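Local coordinates for beta-glucuronidase (Dictyoglomus thermophilum, PDB 6XXW), which probably hydrolyses beta-glucuronides, releasing glucuronic acid, as a family 2 glycoside hydrolase, at residues I50-P55 with V74-S79; T203-N208 with P250-P255; L245-P250 with I280-V285; I561-V564 with K568-V571; G570-N575 with M580-L585. One frame throughout, in Å; residues are numbered along the deposited sequence. Where two conformers were deposited one is given.

Interaction 1. Residues I50-P55 with V74-S79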
# COMPACT_ATOMS: atom_id res chain seq x y z
N ILE A 50 17.94 29.02 9.49
CA ILE A 50 16.80 28.63 8.66
C ILE A 50 15.54 28.91 9.47
O ILE A 50 15.62 29.30 10.64
CB ILE A 50 16.87 27.16 8.21
CG1 ILE A 50 16.97 26.23 9.43
CG2 ILE A 50 18.05 26.91 7.27
CD1 ILE A 50 16.85 24.75 9.07
N LEU A 51 14.37 28.68 8.89
CA LEU A 51 13.12 28.81 9.64
C LEU A 51 12.72 27.47 10.24
O LEU A 51 12.89 26.42 9.62
CB LEU A 51 12.00 29.34 8.74
CG LEU A 51 12.28 30.72 8.14
CD1 LEU A 51 11.11 31.18 7.28
CD2 LEU A 51 12.58 31.74 9.24
N MET A 52 12.15 27.53 11.45
CA MET A 52 11.76 26.31 12.15
C MET A 52 10.51 26.55 12.98
O MET A 52 10.49 27.44 13.83
CB MET A 52 12.91 25.83 13.04
CG MET A 52 12.71 24.45 13.66
SD MET A 52 12.72 23.10 12.47
CE MET A 52 14.38 23.22 11.77
N PRO A 53 9.45 25.75 12.79
CA PRO A 53 8.26 25.91 13.63
C PRO A 53 8.52 25.47 15.07
O PRO A 53 9.32 24.57 15.34
CB PRO A 53 7.22 25.00 12.95
CG PRO A 53 8.07 23.89 12.35
CD PRO A 53 9.35 24.59 11.88
N VAL A 54 7.83 26.13 15.99
CA VAL A 54 7.86 25.79 17.41
C VAL A 54 6.41 25.79 17.90
O VAL A 54 5.70 26.79 17.71
CB VAL A 54 8.73 26.79 18.21
CG1 VAL A 54 8.57 26.57 19.72
CG2 VAL A 54 10.19 26.65 17.80
N PRO A 55 5.94 24.73 18.57
CA PRO A 55 6.67 23.52 18.94
C PRO A 55 6.70 22.47 17.83
O PRO A 55 5.73 22.32 17.08
CB PRO A 55 5.87 23.01 20.14
CG PRO A 55 4.46 23.36 19.78
CD PRO A 55 4.53 24.68 19.03
N VAL A 74 21.64 22.75 19.02
CA VAL A 74 20.96 23.60 18.06
C VAL A 74 20.47 24.82 18.82
O VAL A 74 20.39 24.83 20.04
CB VAL A 74 19.80 22.87 17.33
CG1 VAL A 74 20.31 21.54 16.72
CG2 VAL A 74 18.64 22.63 18.28
N TYR A 75 20.16 25.88 18.07
CA TYR A 75 19.87 27.18 18.66
C TYR A 75 18.63 27.76 18.00
O TYR A 75 18.59 27.88 16.77
CB TYR A 75 21.06 28.14 18.50
CG TYR A 75 22.32 27.57 19.11
CD1 TYR A 75 23.10 26.66 18.40
CD2 TYR A 75 22.71 27.91 20.39
CE1 TYR A 75 24.25 26.10 18.96
CE2 TYR A 75 23.86 27.37 20.96
CZ TYR A 75 24.62 26.47 20.24
OH TYR A 75 25.76 25.93 20.80
N TYR A 76 17.64 28.11 18.81
CA TYR A 76 16.42 28.77 18.37
C TYR A 76 16.48 30.24 18.77
O TYR A 76 17.03 30.57 19.82
CB TYR A 76 15.20 28.13 19.02
CG TYR A 76 14.84 26.74 18.54
CD1 TYR A 76 15.54 25.63 18.99
CD2 TYR A 76 13.77 26.55 17.68
CE1 TYR A 76 15.19 24.34 18.57
CE2 TYR A 76 13.41 25.26 17.25
CZ TYR A 76 14.12 24.17 17.70
OH TYR A 76 13.75 22.91 17.28
N LYS A 77 15.92 31.12 17.93
CA LYS A 77 15.95 32.56 18.19
C LYS A 77 14.65 33.21 17.75
O LYS A 77 14.11 32.88 16.69
CB LYS A 77 17.12 33.23 17.44
CG LYS A 77 17.18 34.75 17.64
CD LYS A 77 18.48 35.33 17.09
CE LYS A 77 18.22 36.49 16.16
NZ LYS A 77 19.45 36.90 15.43
N LYS A 78 14.17 34.17 18.55
CA LYS A 78 12.94 34.88 18.23
C LYS A 78 12.92 36.23 18.94
O LYS A 78 13.39 36.36 20.06
CB LYS A 78 11.69 34.08 18.64
CG LYS A 78 10.40 34.61 18.04
CD LYS A 78 9.23 33.67 18.25
CE LYS A 78 8.15 33.92 17.21
NZ LYS A 78 6.80 33.55 17.71
N SER A 79 12.32 37.21 18.27
CA SER A 79 12.09 38.53 18.85
C SER A 79 10.71 38.58 19.50
O SER A 79 9.75 37.98 19.01
CB SER A 79 12.16 39.63 17.79
OG SER A 79 13.46 39.74 17.24
O HOH W 1 11.03 23.11 16.90

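Interaction 2. Residues T203-N208 with P250-P255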
# COMPACT_ATOMS: atom_id res chain seq x y z
N THR A 203 -8.83 14.62 47.19
CA THR A 203 -10.26 14.38 47.34
C THR A 203 -10.51 13.10 48.12
O THR A 203 -9.81 12.09 47.93
CB THR A 203 -10.97 14.33 45.98
OG1 THR A 203 -10.50 13.22 45.22
CG2 THR A 203 -10.72 15.62 45.20
N GLU A 204 -11.49 13.15 49.02
CA GLU A 204 -11.89 12.03 49.86
C GLU A 204 -13.40 11.91 49.80
O GLU A 204 -14.11 12.88 49.52
CB GLU A 204 -11.45 12.22 51.33
CG GLU A 204 -9.95 12.33 51.55
CD GLU A 204 -9.60 12.64 53.00
OE1 GLU A 204 -8.42 12.94 53.28
OE2 GLU A 204 -10.50 12.59 53.87
N LEU A 205 -13.89 10.70 50.07
CA LEU A 205 -15.32 10.45 50.19
C LEU A 205 -15.66 10.29 51.67
O LEU A 205 -14.96 9.58 52.39
CB LEU A 205 -15.73 9.21 49.41
CG LEU A 205 -15.23 9.15 47.97
CD1 LEU A 205 -15.61 7.82 47.33
CD2 LEU A 205 -15.76 10.32 47.17
N SER A 206 -16.71 10.96 52.12
CA SER A 206 -17.04 10.96 53.55
C SER A 206 -18.55 10.98 53.69
O SER A 206 -19.20 11.98 53.36
CB SER A 206 -16.40 12.17 54.25
OG SER A 206 -16.69 12.19 55.64
N ASN A 207 -19.11 9.87 54.18
CA ASN A 207 -20.55 9.68 54.36
C ASN A 207 -21.19 9.84 52.99
O ASN A 207 -20.85 9.06 52.08
CB ASN A 207 -21.05 10.63 55.45
CG ASN A 207 -20.48 10.27 56.81
OD1 ASN A 207 -20.01 9.16 57.01
ND2 ASN A 207 -20.52 11.22 57.75
N ASN A 208 -22.10 10.80 52.78
CA ASN A 208 -22.68 11.05 51.47
C ASN A 208 -22.08 12.27 50.79
O ASN A 208 -22.65 12.77 49.82
CB ASN A 208 -24.20 11.23 51.60
CG ASN A 208 -24.93 9.92 51.67
OD1 ASN A 208 -24.40 8.88 51.28
ND2 ASN A 208 -26.16 9.96 52.17
N PRO A 250 -21.89 14.74 45.81
CA PRO A 250 -20.89 14.97 44.76
C PRO A 250 -21.18 14.12 43.54
O PRO A 250 -21.73 13.02 43.63
CB PRO A 250 -19.59 14.53 45.43
CG PRO A 250 -20.03 13.47 46.36
CD PRO A 250 -21.36 13.90 46.89
N LYS A 251 -20.82 14.65 42.38
CA LYS A 251 -20.74 13.86 41.16
C LYS A 251 -19.28 13.48 40.96
O LYS A 251 -18.42 14.36 40.79
CB LYS A 251 -21.28 14.64 39.95
CG LYS A 251 -22.72 15.16 40.12
CD LYS A 251 -22.72 16.60 40.61
CE LYS A 251 -24.12 17.08 41.02
NZ LYS A 251 -24.17 18.57 41.12
N LEU A 252 -19.00 12.19 41.02
CA LEU A 252 -17.62 11.71 40.99
C LEU A 252 -17.08 11.63 39.57
O LEU A 252 -17.81 11.33 38.61
CB LEU A 252 -17.52 10.33 41.65
CG LEU A 252 -18.10 10.20 43.06
CD1 LEU A 252 -17.78 8.83 43.64
CD2 LEU A 252 -17.56 11.33 43.95
N TRP A 253 -15.79 11.88 39.44
CA TRP A 253 -15.08 11.69 38.18
C TRP A 253 -14.71 10.21 38.03
O TRP A 253 -14.21 9.59 38.96
CB TRP A 253 -13.82 12.56 38.16
CG TRP A 253 -13.06 12.55 36.88
CD1 TRP A 253 -13.10 13.50 35.88
CD2 TRP A 253 -12.11 11.56 36.44
NE1 TRP A 253 -12.25 13.15 34.86
CE2 TRP A 253 -11.64 11.96 35.17
CE3 TRP A 253 -11.64 10.35 36.99
CZ2 TRP A 253 -10.70 11.21 34.45
CZ3 TRP A 253 -10.71 9.61 36.27
CH2 TRP A 253 -10.25 10.03 35.01
N GLU A 254 -14.96 9.66 36.84
CA GLU A 254 -14.48 8.32 36.52
C GLU A 254 -14.58 8.13 35.02
O GLU A 254 -15.26 8.90 34.34
CB GLU A 254 -15.27 7.24 37.28
CG GLU A 254 -16.79 7.25 37.13
CD GLU A 254 -17.47 6.22 38.06
OE1 GLU A 254 -17.11 6.15 39.26
OE2 GLU A 254 -18.36 5.48 37.58
N PRO A 255 -13.89 7.14 34.46
CA PRO A 255 -14.12 6.79 33.06
C PRO A 255 -15.59 6.48 32.84
O PRO A 255 -16.20 5.73 33.60
CB PRO A 255 -13.24 5.56 32.85
CG PRO A 255 -12.15 5.72 33.84
CD PRO A 255 -12.77 6.38 35.04

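Interaction 3. Residues L245-P250 with I280-V285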
# COMPACT_ATOMS: atom_id res chain seq x y z
N LEU A 245 -13.05 21.70 51.55
CA LEU A 245 -14.30 22.08 50.91
C LEU A 245 -15.22 20.87 50.90
O LEU A 245 -14.83 19.80 50.43
CB LEU A 245 -14.05 22.57 49.48
CG LEU A 245 -13.10 23.77 49.34
CD1 LEU A 245 -12.36 23.74 47.99
CD2 LEU A 245 -13.88 25.08 49.50
N GLU A 246 -16.43 21.03 51.44
CA GLU A 246 -17.39 19.93 51.48
C GLU A 246 -18.36 20.04 50.31
O GLU A 246 -18.98 21.08 50.11
CB GLU A 246 -18.19 19.91 52.78
CG GLU A 246 -18.96 18.60 52.94
CD GLU A 246 -19.90 18.61 54.12
OE1 GLU A 246 -19.87 19.59 54.89
OE2 GLU A 246 -20.68 17.64 54.26
N VAL A 247 -18.51 18.94 49.58
CA VAL A 247 -19.44 18.88 48.46
C VAL A 247 -20.51 17.86 48.81
O VAL A 247 -20.24 16.65 48.84
CB VAL A 247 -18.73 18.53 47.14
CG1 VAL A 247 -19.73 18.46 45.99
CG2 VAL A 247 -17.69 19.57 46.82
N LYS A 248 -21.72 18.34 49.08
CA LYS A 248 -22.83 17.44 49.34
C LYS A 248 -23.37 16.90 48.02
O LYS A 248 -23.46 17.64 47.04
CB LYS A 248 -23.93 18.17 50.12
CG LYS A 248 -25.09 17.27 50.54
CD LYS A 248 -25.12 17.06 52.05
CE LYS A 248 -25.67 15.67 52.40
NZ LYS A 248 -25.78 15.47 53.88
N ASN A 249 -23.72 15.62 48.00
CA ASN A 249 -24.14 14.94 46.78
C ASN A 249 -23.12 15.19 45.65
O ASN A 249 -23.45 15.81 44.64
CB ASN A 249 -25.53 15.38 46.36
N PRO A 250 -21.89 14.74 45.81
CA PRO A 250 -20.89 14.97 44.76
C PRO A 250 -21.18 14.12 43.54
O PRO A 250 -21.73 13.02 43.63
CB PRO A 250 -19.59 14.53 45.43
CG PRO A 250 -20.03 13.47 46.36
CD PRO A 250 -21.36 13.90 46.89
N ILE A 280 -11.02 20.33 38.49
CA ILE A 280 -10.56 19.17 39.23
C ILE A 280 -11.66 18.12 39.20
O ILE A 280 -12.82 18.42 38.90
CB ILE A 280 -10.18 19.50 40.69
CG1 ILE A 280 -11.39 20.06 41.44
CG2 ILE A 280 -8.99 20.47 40.75
CD1 ILE A 280 -11.16 20.20 42.92
N GLY A 281 -11.30 16.90 39.52
CA GLY A 281 -12.26 15.80 39.58
C GLY A 281 -12.19 15.11 40.92
O GLY A 281 -11.12 14.97 41.51
N ILE A 282 -13.35 14.70 41.41
CA ILE A 282 -13.47 14.04 42.71
C ILE A 282 -13.47 12.53 42.47
O ILE A 282 -14.44 11.97 41.96
CB ILE A 282 -14.74 14.49 43.45
CG1 ILE A 282 -14.65 15.98 43.82
CG2 ILE A 282 -14.95 13.64 44.70
CD1 ILE A 282 -15.98 16.56 44.32
N ARG A 283 -12.38 11.87 42.84
CA ARG A 283 -12.31 10.41 42.75
C ARG A 283 -11.24 9.88 43.70
O ARG A 283 -10.29 10.59 44.04
CB ARG A 283 -12.01 9.95 41.32
CG ARG A 283 -10.54 9.56 41.07
CD ARG A 283 -9.77 10.78 40.66
NE ARG A 283 -8.35 10.54 40.37
CZ ARG A 283 -7.39 10.46 41.29
NH1 ARG A 283 -7.69 10.56 42.59
NH2 ARG A 283 -6.13 10.31 40.92
N THR A 284 -11.40 8.62 44.09
CA THR A 284 -10.40 7.92 44.88
C THR A 284 -9.83 6.77 44.07
O THR A 284 -10.50 6.20 43.20
CB THR A 284 -10.96 7.37 46.19
OG1 THR A 284 -12.00 6.43 45.90
CG2 THR A 284 -11.52 8.50 47.05
N VAL A 285 -8.58 6.41 44.37
CA VAL A 285 -7.94 5.26 43.76
C VAL A 285 -7.24 4.46 44.85
O VAL A 285 -6.58 5.03 45.73
CB VAL A 285 -6.98 5.67 42.62
CG1 VAL A 285 -5.95 6.67 43.12
CG2 VAL A 285 -6.29 4.45 42.03

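Interaction 4. Residues I561-V564 with K568-V571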
# COMPACT_ATOMS: atom_id res chain seq x y z
N ILE A 561 17.29 -3.00 10.64
CA ILE A 561 16.63 -3.98 9.78
C ILE A 561 15.40 -4.60 10.43
O ILE A 561 14.68 -5.35 9.77
CB ILE A 561 17.61 -5.10 9.35
CG1 ILE A 561 18.20 -5.82 10.58
CG2 ILE A 561 18.73 -4.52 8.45
CD1 ILE A 561 18.89 -7.13 10.19
N THR A 562 15.14 -4.29 11.70
CA THR A 562 13.94 -4.77 12.38
C THR A 562 12.81 -3.73 12.43
O THR A 562 11.76 -4.00 13.04
CB THR A 562 14.28 -5.20 13.81
OG1 THR A 562 14.81 -4.09 14.53
CG2 THR A 562 15.33 -6.33 13.80
N ARG A 563 12.97 -2.57 11.80
CA ARG A 563 11.97 -1.51 11.91
C ARG A 563 11.59 -1.02 10.51
O ARG A 563 12.41 -0.40 9.82
CB ARG A 563 12.50 -0.38 12.79
CG ARG A 563 12.52 -0.78 14.29
CD ARG A 563 11.08 -0.83 14.83
NE ARG A 563 10.97 -1.28 16.22
CZ ARG A 563 10.68 -2.54 16.58
NH1 ARG A 563 10.49 -3.48 15.66
NH2 ARG A 563 10.59 -2.85 17.87
N VAL A 564 10.35 -1.26 10.11
CA VAL A 564 9.89 -1.01 8.73
C VAL A 564 9.41 0.44 8.69
O VAL A 564 8.21 0.73 8.71
CB VAL A 564 8.81 -2.00 8.30
CG1 VAL A 564 8.54 -1.91 6.81
CG2 VAL A 564 9.23 -3.43 8.69
N LYS A 568 5.61 -0.58 13.70
CA LYS A 568 4.35 -0.74 13.00
C LYS A 568 3.32 -1.51 13.82
O LYS A 568 2.37 -2.05 13.25
CB LYS A 568 4.59 -1.44 11.65
CG LYS A 568 5.20 -0.51 10.60
CD LYS A 568 4.15 0.48 10.09
CE LYS A 568 4.61 1.27 8.86
NZ LYS A 568 5.75 2.21 9.18
N LYS A 569 3.47 -1.54 15.14
CA LYS A 569 2.51 -2.22 16.00
C LYS A 569 1.28 -1.37 16.32
O LYS A 569 0.46 -1.80 17.13
CB LYS A 569 3.20 -2.65 17.30
CG LYS A 569 4.31 -3.68 17.08
CD LYS A 569 4.54 -4.54 18.30
CE LYS A 569 5.65 -5.56 18.05
NZ LYS A 569 6.89 -4.90 17.51
N GLY A 570 1.14 -0.20 15.71
CA GLY A 570 -0.05 0.60 15.97
C GLY A 570 -1.33 -0.14 15.63
O GLY A 570 -1.39 -0.92 14.67
N VAL A 571 -2.36 0.07 16.45
CA VAL A 571 -3.72 -0.34 16.10
C VAL A 571 -4.31 0.65 15.09
O VAL A 571 -5.18 0.29 14.29
CB VAL A 571 -4.55 -0.44 17.40
CG1 VAL A 571 -6.04 -0.36 17.13
CG2 VAL A 571 -4.20 -1.70 18.18
O HOH W 2 9.14 -6.08 15.60

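Interaction 5. Residues G570-N575 with M580-L585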
# COMPACT_ATOMS: atom_id res chain seq x y z
N GLY A 570 1.14 -0.20 15.71
CA GLY A 570 -0.05 0.60 15.97
C GLY A 570 -1.33 -0.14 15.63
O GLY A 570 -1.39 -0.92 14.67
N VAL A 571 -2.36 0.07 16.45
CA VAL A 571 -3.72 -0.34 16.10
C VAL A 571 -4.31 0.65 15.09
O VAL A 571 -5.18 0.29 14.29
CB VAL A 571 -4.55 -0.44 17.40
CG1 VAL A 571 -6.04 -0.36 17.13
CG2 VAL A 571 -4.20 -1.70 18.18
N PHE A 572 -3.85 1.90 15.13
CA PHE A 572 -4.15 2.92 14.14
C PHE A 572 -2.88 3.21 13.34
O PHE A 572 -1.76 3.05 13.84
CB PHE A 572 -4.65 4.22 14.78
CG PHE A 572 -5.94 4.07 15.53
CD1 PHE A 572 -5.94 3.82 16.89
CD2 PHE A 572 -7.15 4.15 14.86
CE1 PHE A 572 -7.12 3.67 17.59
CE2 PHE A 572 -8.35 3.98 15.56
CZ PHE A 572 -8.33 3.75 16.93
N THR A 573 -3.06 3.63 12.09
CA THR A 573 -1.91 4.12 11.34
C THR A 573 -1.41 5.42 11.96
O THR A 573 -2.06 6.03 12.81
CB THR A 573 -2.28 4.33 9.87
OG1 THR A 573 -3.28 5.35 9.79
CG2 THR A 573 -2.81 3.06 9.26
N ARG A 574 -0.24 5.88 11.50
CA ARG A 574 0.30 7.12 12.06
C ARG A 574 -0.60 8.32 11.76
O ARG A 574 -0.61 9.30 12.52
CB ARG A 574 1.70 7.39 11.51
CG ARG A 574 2.48 8.41 12.33
CD ARG A 574 3.89 8.52 11.81
NE ARG A 574 4.84 9.12 12.76
CZ ARG A 574 5.89 9.83 12.38
NH1 ARG A 574 6.09 10.05 11.10
NH2 ARG A 574 6.74 10.31 13.28
N ASN A 575 -1.37 8.27 10.66
CA ASN A 575 -2.34 9.31 10.36
C ASN A 575 -3.70 9.03 10.99
O ASN A 575 -4.70 9.58 10.53
CB ASN A 575 -2.45 9.52 8.84
CG ASN A 575 -3.05 8.34 8.12
OD1 ASN A 575 -3.25 7.26 8.69
ND2 ASN A 575 -3.34 8.53 6.84
N MET A 580 -7.35 -3.41 10.88
CA MET A 580 -8.36 -4.42 11.14
C MET A 580 -8.59 -4.64 12.63
O MET A 580 -9.74 -4.66 13.10
CB MET A 580 -7.97 -5.74 10.46
CG MET A 580 -9.10 -6.74 10.38
SD MET A 580 -8.54 -8.26 9.59
CE MET A 580 -7.65 -7.56 8.22
N VAL A 581 -7.51 -4.79 13.41
CA VAL A 581 -7.68 -5.12 14.83
C VAL A 581 -8.36 -4.00 15.62
O VAL A 581 -8.94 -4.28 16.67
CB VAL A 581 -6.32 -5.48 15.47
CG1 VAL A 581 -5.47 -4.26 15.62
CG2 VAL A 581 -6.53 -6.18 16.82
N ALA A 582 -8.31 -2.75 15.14
CA ALA A 582 -9.07 -1.69 15.80
C ALA A 582 -10.55 -2.03 15.88
O ALA A 582 -11.21 -1.76 16.88
CB ALA A 582 -8.89 -0.36 15.07
N HIS A 583 -11.09 -2.64 14.82
CA HIS A 583 -12.50 -3.01 14.85
C HIS A 583 -12.76 -4.20 15.76
O HIS A 583 -13.81 -4.25 16.42
CB HIS A 583 -12.97 -3.27 13.42
CG HIS A 583 -12.64 -2.14 12.50
ND1 HIS A 583 -13.38 -0.98 12.48
CD2 HIS A 583 -11.61 -1.95 11.65
CE1 HIS A 583 -12.84 -0.14 11.60
NE2 HIS A 583 -11.76 -0.71 11.09
N PHE A 584 -11.83 -5.16 15.85
CA PHE A 584 -11.97 -6.22 16.84
C PHE A 584 -12.02 -5.64 18.25
O PHE A 584 -12.87 -6.02 19.06
CB PHE A 584 -10.81 -7.22 16.72
CG PHE A 584 -10.71 -8.16 17.91
CD1 PHE A 584 -11.52 -9.28 17.99
CD2 PHE A 584 -9.85 -7.89 18.96
CE1 PHE A 584 -11.44 -10.13 19.10
CE2 PHE A 584 -9.78 -8.72 20.07
CZ PHE A 584 -10.58 -9.85 20.13
N LEU A 585 -11.12 -4.70 18.56
CA LEU A 585 -11.10 -4.13 19.91
C LEU A 585 -12.36 -3.31 20.19
O LEU A 585 -12.90 -3.36 21.30
CB LEU A 585 -9.84 -3.27 20.09
CG LEU A 585 -8.52 -4.05 20.17
CD1 LEU A 585 -7.32 -3.11 20.18
CD2 LEU A 585 -8.48 -5.01 21.36

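Interaction 1. Residues I50-P55 with V74-S79
This is a buried apolar contact, with one water bridge, between strands 50-54 and 73-81 of the sugar-binding domain. Both strands bond to strand 32-43. Tyr-76 of strand 73-81 makes every direct touch. Its CE2 atom meets CG of Met-52 at 3.7 Å. The same CE2 lies 3.6 Å from CG2 of Val-54, and CD2 also touches that methyl. Both partners approach the ring obliquely. Met-52 has CG anti to its backbone N (chi1 -171°), and the chain then bends at chi2 and chi3. Only the CG methylene, not the sulfur, meets the ring. The hydroxyl end is held by water. Tyr-76 OH donates to a water at 2.8 Å, and that water donates to Pro-53 O at 2.7 Å. A serine in place of Tyr-76 would probably leave Met-52 and Val-54 without their shared neighbour and the water without its hydroxyl donor. Phe-41 of strand 32-43 meets the Tyr-76 ring edge-to-face, and Ile-182 touches both Tyr-76 and Val-54. On another face, Pro-53 packs on Ile-323 of a second subunit. Apolar side chains filling the space between strands that do not pair directly are consistent with the jelly-roll beta-sandwich at the N-terminus of family 2 glycoside hydrolases.

Interaction 2. Residues T203-N208 with P250-P255
The contact belongs to the immunoglobulin-like beta-sandwich domain of family 2 glycoside hydrolases, at its surface. It joins the end of edge strand 198-206 to the segment that follows strand 242-248. Leu-205 and Leu-252 reach toward each other tip to tip. Their CD2 methyls meet at 3.8 Å. In Leu-205, CG sits anti to the carbonyl carbon (chi1 -49°) and the chain continues extended. This carries the methyls toward Leu-252, although the CB itself does not point there. Leu-252 has a similar first torsion, and each leucine offers its CD2 branch to the other. The second touch involves backbone and ring. Asn-208 O lies 3.4 Å from CD of Pro-250, a packing contact of a carbonyl oxygen on a ring methylene. Leu-205 and Asn-208 are exposed, and the whole contact is small. Leu-252 is backed by Ile-282 and Asn-295, while Leu-205 also touches Thr-284. Lys-251 N bonds to Tyr-261 OH, which ties the segment to strand 257-268. Pro-250 rests on Ala-210 of strand 209-217. That strand lies between 198-206 and 242-248, so residues 250-252 pass across the end of this three-stranded sheet before 253-254 pairs with strand 257-268 of the other sheet.

Interaction 3. Residues L245-P250 with I280-V285
The pyrrolidine ring of Pro-250 is the one ring in this contact, and it meets Ile-282 through a single corner. Ring atom CB lies 4.3 Å from CD1 of Ile-282, while CG and CD of the ring stay farther off. Ala-210 of strand 209-217 also touches Ile-282. This is core packing in the immunoglobulin-like beta-sandwich of a family 2 glycoside hydrolase. Val-247 and Pro-250 belong to the end of strand 242-248 and the turn after it. Ile-282 follows strand 273-280 of the opposing sheet. All three point their CB toward the other segment. Ile-282 places CG1 beside its own backbone N (chi1 -66°) and then runs extended (chi2 169°). The long branch thus projects straight at the turn, and its last methyl reaches both partners. Contact is loose and purely apolar. Tyr-261 of strand 257-268 lines the same space and touches both Val-247 and Ile-282, while Leu-227 of strand 223-228 touches Val-247. Ile-282 also bonds through its backbone to Trp-253. Its side chain is about 6 Å from a bound Tris, probably from the crystallisation liquor. The remaining contact is methyl to methyl: CG2 of Val-247 stands 4.3 Å from CD1 of Ile-282.

Interaction 4. Residues I561-V564 with K568-V571
Lys-568 folds back toward Val-564 through a chain bent at chi2 (-73°) and chi4 (-67°). Its CG lies beside the backbone N, and the curl brings NZ to Val-564 O at 2.9 Å. NZ donates this hydrogen bond nearly along the C=O axis, at a C=O...N angle of 161°. CE also touches the oxygen, at 3.6 Å. Were Lys-568 an alanine, Val-564 O would probably lose this donor, and the turn would be freer to open. A second meeting is polar and indirect. Arg-563 NH2 and Lys-569 NZ, like charges, stand 4.2 Å apart. Each cation has its own acid: Arg-563 pairs with Asp-175 and Lys-569 with Asp-509. Tyr-473 OH bonds to both. One water accepts from Arg-563 NH1 at 2.9 Å and from Lys-569 NZ at 3.2 Å. NH1 also bonds to Thr-562 O from above the carbonyl plane. Asn-567 and Lys-569 match the Asn-x-Lys signature of beta-glucuronidases, which in relatives binds the sugar carboxylate. Both segments lie in the long loop between barrel strand 544-550 and helix 580-591. Lys-569 rests on Trp-550 at the strand's end, and Val-564 packs on Val-564 of a third subunit.

Interaction 5. Residues G570-N575 with M580-L585
Val-571 is the centre of this buried apolar contact and touches three residues of helix 580-591. It was modelled in two conformers, and the distances are those of one. Its CG1 methyl lies 3.5 Å from CB of Ala-582. Its CG2 methyl lies 3.8 Å from CG1 of Val-581 and 4.0 Å from CD1 of Leu-585. At chi1 160° the CG1 methyl of Val-571 lies opposite the backbone N and CG2 beside it, which divides the two methyls between these partners. Val-571 and Val-581 cross at about a right angle, while Leu-585 is met obliquely. Val-581 and Leu-585 stand one turn apart, and Leu-585 N bonds to Val-581 O at 2.9 Å; Ala-582 follows Val-581 directly. The small CB of Ala-582 lets the loop come close, with 5.5 Å between CA of Val-571 and CA of Ala-582. Phe-572 adds a looser touch, its CE2 lying 4.4 Å from that same CB. Farther out, backbone bonds to Asn-551 and Lys-579 fix Val-571. The Phe-572 ring packs on Leu-328, Trp-331 and Ile-332 of helix 319-332. Ile-549 of strand 544-550 touches both Val-571 and Leu-585. Strand, loop and helix thus form the last beta-alpha unit of a TIM barrel, with apolar side chains filling the layer between strand and helix.

The five contacts fall in three domains. Interaction 1 lies in the sugar-binding domain, with its centre 46 Å from that of interaction 2. Interactions 2 and 3 share Pro-250 in the immunoglobulin-like domain, with centres 4 Å apart. They touch through Trp-253 N and Ile-282 O, 2.9 Å apart and probably hydrogen-bonded. Residues of both bind Tris, probably from the crystallisation liquor. Interactions 4 and 5 lie in the barrel domain, centres 13 Å apart, and share Gly-570 and Val-571: the loop passes from one into the other. Arg-563 of interaction 4 is about 5 Å from another bound Tris, consistent with a pocket near the presumed sugar site.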